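Local atomic coordinates of toxin RelG (Mycobacterium tuberculosis, PDB entry 3G5O), a protein that acts as the toxin of a type II toxin-antitoxin pair, an RNase that arrests bacterial growth and is neutralised by its cognate antitoxin. Residues C[18-23]-C[88-93]. Numbering follows the deposited sequence. Where two conformers were deposited one is given.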
loop_
_atom_site.group_PDB
_atom_site.type_symbol
_atom_site.label_atom_id
_atom_site.label_comp_id
_atom_site.label_asym_id
_atom_site.label_seq_id
_atom_site.Cartn_x
_atom_site.Cartn_y
_atom_site.Cartn_z
ATOM N N TYR C 18 -17.172 14.706 -17.894
ATOM C CA TYR C 18 -16.820 13.461 -18.567
ATOM C C TYR C 18 -18.008 12.505 -18.626
ATOM O O TYR C 18 -18.909 12.519 -17.755
ATOM C CB TYR C 18 -15.615 12.830 -17.856
ATOM C CG TYR C 18 -14.299 13.461 -18.235
ATOM C CD1 TYR C 18 -14.229 14.819 -18.651
ATOM C CD2 TYR C 18 -13.118 12.712 -18.217
ATOM C CE1 TYR C 18 -12.992 15.407 -19.020
ATOM C CE2 TYR C 18 -11.890 13.294 -18.550
ATOM C CZ TYR C 18 -11.824 14.630 -18.953
ATOM O OH TYR C 18 -10.597 15.173 -19.308
ATOM N N THR C 19 -18.040 11.689 -19.670
ATOM C CA THR C 19 -19.017 10.614 -19.769
ATOM C C THR C 19 -18.609 9.473 -18.820
ATOM O O THR C 19 -17.508 8.981 -18.908
ATOM C CB THR C 19 -19.026 10.026 -21.203
ATOM O OG1 THR C 19 -19.276 11.084 -22.118
ATOM C CG2 THR C 19 -20.099 8.927 -21.382
ATOM N N VAL C 20 -19.515 9.045 -17.955
ATOM C CA VAL C 20 -19.172 8.061 -16.907
ATOM C C VAL C 20 -19.779 6.744 -17.331
ATOM O O VAL C 20 -20.932 6.703 -17.799
ATOM C CB VAL C 20 -19.699 8.477 -15.501
ATOM C CG1 VAL C 20 -19.531 7.284 -14.468
ATOM C CG2 VAL C 20 -18.962 9.697 -15.000
ATOM N N ARG C 21 -18.993 5.672 -17.218
ATOM C CA ARG C 21 -19.433 4.336 -17.612
ATOM C C ARG C 21 -19.067 3.399 -16.464
ATOM O O ARG C 21 -18.058 3.627 -15.774
ATOM C CB ARG C 21 -18.669 3.858 -18.861
ATOM C CG ARG C 21 -18.687 4.767 -20.087
ATOM C CD ARG C 21 -19.906 4.578 -20.944
ATOM N NE ARG C 21 -20.090 3.231 -21.498
ATOM C CZ ARG C 21 -21.147 2.891 -22.254
ATOM N NH1 ARG C 21 -22.055 3.812 -22.559
ATOM N NH2 ARG C 21 -21.306 1.649 -22.707
ATOM N N PHE C 22 -19.840 2.332 -16.289
ATOM C CA PHE C 22 -19.556 1.333 -15.252
ATOM C C PHE C 22 -19.169 0.087 -16.033
ATOM O O PHE C 22 -19.854 -0.274 -17.015
ATOM C CB PHE C 22 -20.821 0.989 -14.420
ATOM C CG PHE C 22 -21.148 1.987 -13.318
ATOM C CD1 PHE C 22 -20.971 1.634 -11.982
ATOM C CD2 PHE C 22 -21.689 3.229 -13.618
ATOM C CE1 PHE C 22 -21.268 2.532 -10.950
ATOM C CE2 PHE C 22 -21.996 4.141 -12.607
ATOM C CZ PHE C 22 -21.802 3.764 -11.260
ATOM N N THR C 23 -18.102 -0.566 -15.587
ATOM C CA THR C 23 -17.740 -1.904 -16.081
ATOM C C THR C 23 -18.740 -2.904 -15.489
ATOM O O THR C 23 -19.487 -2.585 -14.545
ATOM C CB THR C 23 -16.322 -2.326 -15.635
ATOM O OG1 THR C 23 -16.224 -2.256 -14.202
ATOM C CG2 THR C 23 -15.242 -1.423 -16.262
ATOM N N VAL C 88 -14.860 8.667 -17.973
ATOM C CA VAL C 88 -14.444 8.042 -16.721
ATOM C C VAL C 88 -15.094 6.676 -16.723
ATOM O O VAL C 88 -16.279 6.579 -17.067
ATOM C CB VAL C 88 -15.005 8.807 -15.543
ATOM C CG1 VAL C 88 -14.830 7.988 -14.183
ATOM C CG2 VAL C 88 -14.364 10.192 -15.480
ATOM N N VAL C 89 -14.330 5.650 -16.325
ATOM C CA VAL C 89 -14.812 4.289 -16.207
ATOM C C VAL C 89 -14.614 3.772 -14.798
ATOM O O VAL C 89 -13.495 3.757 -14.278
ATOM C CB VAL C 89 -14.133 3.323 -17.226
ATOM C CG1 VAL C 89 -14.780 1.938 -17.129
ATOM C CG2 VAL C 89 -14.319 3.826 -18.671
ATOM N N ILE C 90 -15.731 3.408 -14.159
ATOM C CA ILE C 90 -15.744 2.903 -12.794
ATOM C C ILE C 90 -15.431 1.417 -12.833
ATOM O O ILE C 90 -16.141 0.663 -13.489
ATOM C CB ILE C 90 -17.157 3.045 -12.161
ATOM C CG1 ILE C 90 -17.726 4.443 -12.423
ATOM C CG2 ILE C 90 -17.133 2.692 -10.650
ATOM C CD1 ILE C 90 -16.887 5.535 -11.814
ATOM N N LEU C 91 -14.410 1.012 -12.094
ATOM C CA LEU C 91 -13.937 -0.364 -12.008
ATOM C C LEU C 91 -14.575 -1.078 -10.831
ATOM O O LEU C 91 -14.922 -2.250 -10.957
ATOM C CB LEU C 91 -12.402 -0.374 -11.792
ATOM C CG LEU C 91 -11.623 0.502 -12.774
ATOM C CD1 LEU C 91 -10.166 0.341 -12.439
ATOM C CD2 LEU C 91 -11.896 0.195 -14.326
ATOM N N ARG C 92 -14.733 -0.373 -9.712
ATOM C CA ARG C 92 -15.241 -0.960 -8.474
ATOM C C ARG C 92 -16.009 0.065 -7.651
ATOM O O ARG C 92 -15.722 1.289 -7.687
ATOM C CB ARG C 92 -14.094 -1.497 -7.582
ATOM C CG ARG C 92 -13.181 -2.617 -8.194
ATOM C CD ARG C 92 -13.935 -3.961 -8.345
ATOM N NE ARG C 92 -14.615 -4.386 -7.110
ATOM C CZ ARG C 92 -14.024 -5.119 -6.150
ATOM N NH1 ARG C 92 -12.759 -5.506 -6.266
ATOM N NH2 ARG C 92 -14.702 -5.468 -5.068
ATOM N N VAL C 93 -16.942 -0.449 -6.854
ATOM C CA VAL C 93 -17.653 0.369 -5.849
ATOM C C VAL C 93 -17.600 -0.414 -4.538
ATOM O O VAL C 93 -17.834 -1.654 -4.506
ATOM C CB VAL C 93 -19.135 0.622 -6.247
ATOM C CG1 VAL C 93 -19.828 1.510 -5.184
ATOM C CG2 VAL C 93 -19.196 1.308 -7.602
#
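Strand 19-23 runs parallel to 88-93, joined by a ladder of backbone bonds: Val88 N gives to Thr19 O, Arg21 N to Val88 O, Ile90 N to Arg21 O (2.8 Å) and Thr23 N to Ile90 O. Ile90 N points to Arg21 O nearly along the C=O axis, 171° at the hydrogen, whereas Val88 N lies above the carbonyl plane of Thr19. Ile90 shares the apolar side of the contact with Val88. Its CB lies 3.8 Å from Arg21 O and 4.1 Å from Phe22 CD1. With CG1 anti to the carbonyl carbon (chi1 -47°), the chain swings under the Phe22 ring, and CG1 stands 4.1 Å from the ring centroid, 1° off the normal, a CH-pi contact. CG1 also meets Arg21 O at 3.5 Å and Val20 CG1 at 3.9 Å; the tip, CD1, touches that methyl too, while CG2 meets Phe22 CE1. Val93 CG2 comes at the ring edge. This first-to-last strand pairing belongs to the RelE/ParE toxin fold, in which the chain leaves strand 19-23 for two helices; helix 35-51 covers the face bearing Val20, Phe22 and Ile90. Val88 lies alongside Val20 there, its CG2 packing against Tyr18 CB. On the opposite face, that of Arg21 and Val89, Thr23 crosses Val89 at about a right angle, CG2 to CG1 3.5 Å. Thr23 N-caps helix 24-30: its OG1 is hydrogen-bonded to Ala26 N and Thr25 OG1. Beyond, Leu91 and Arg92 form a classic beta bulge opposite Leu78. At the other edge of strand 19-23, Phe22 and Thr23 pair antiparallel with a strand of the Rv2865 antitoxin chain, extending the sheet.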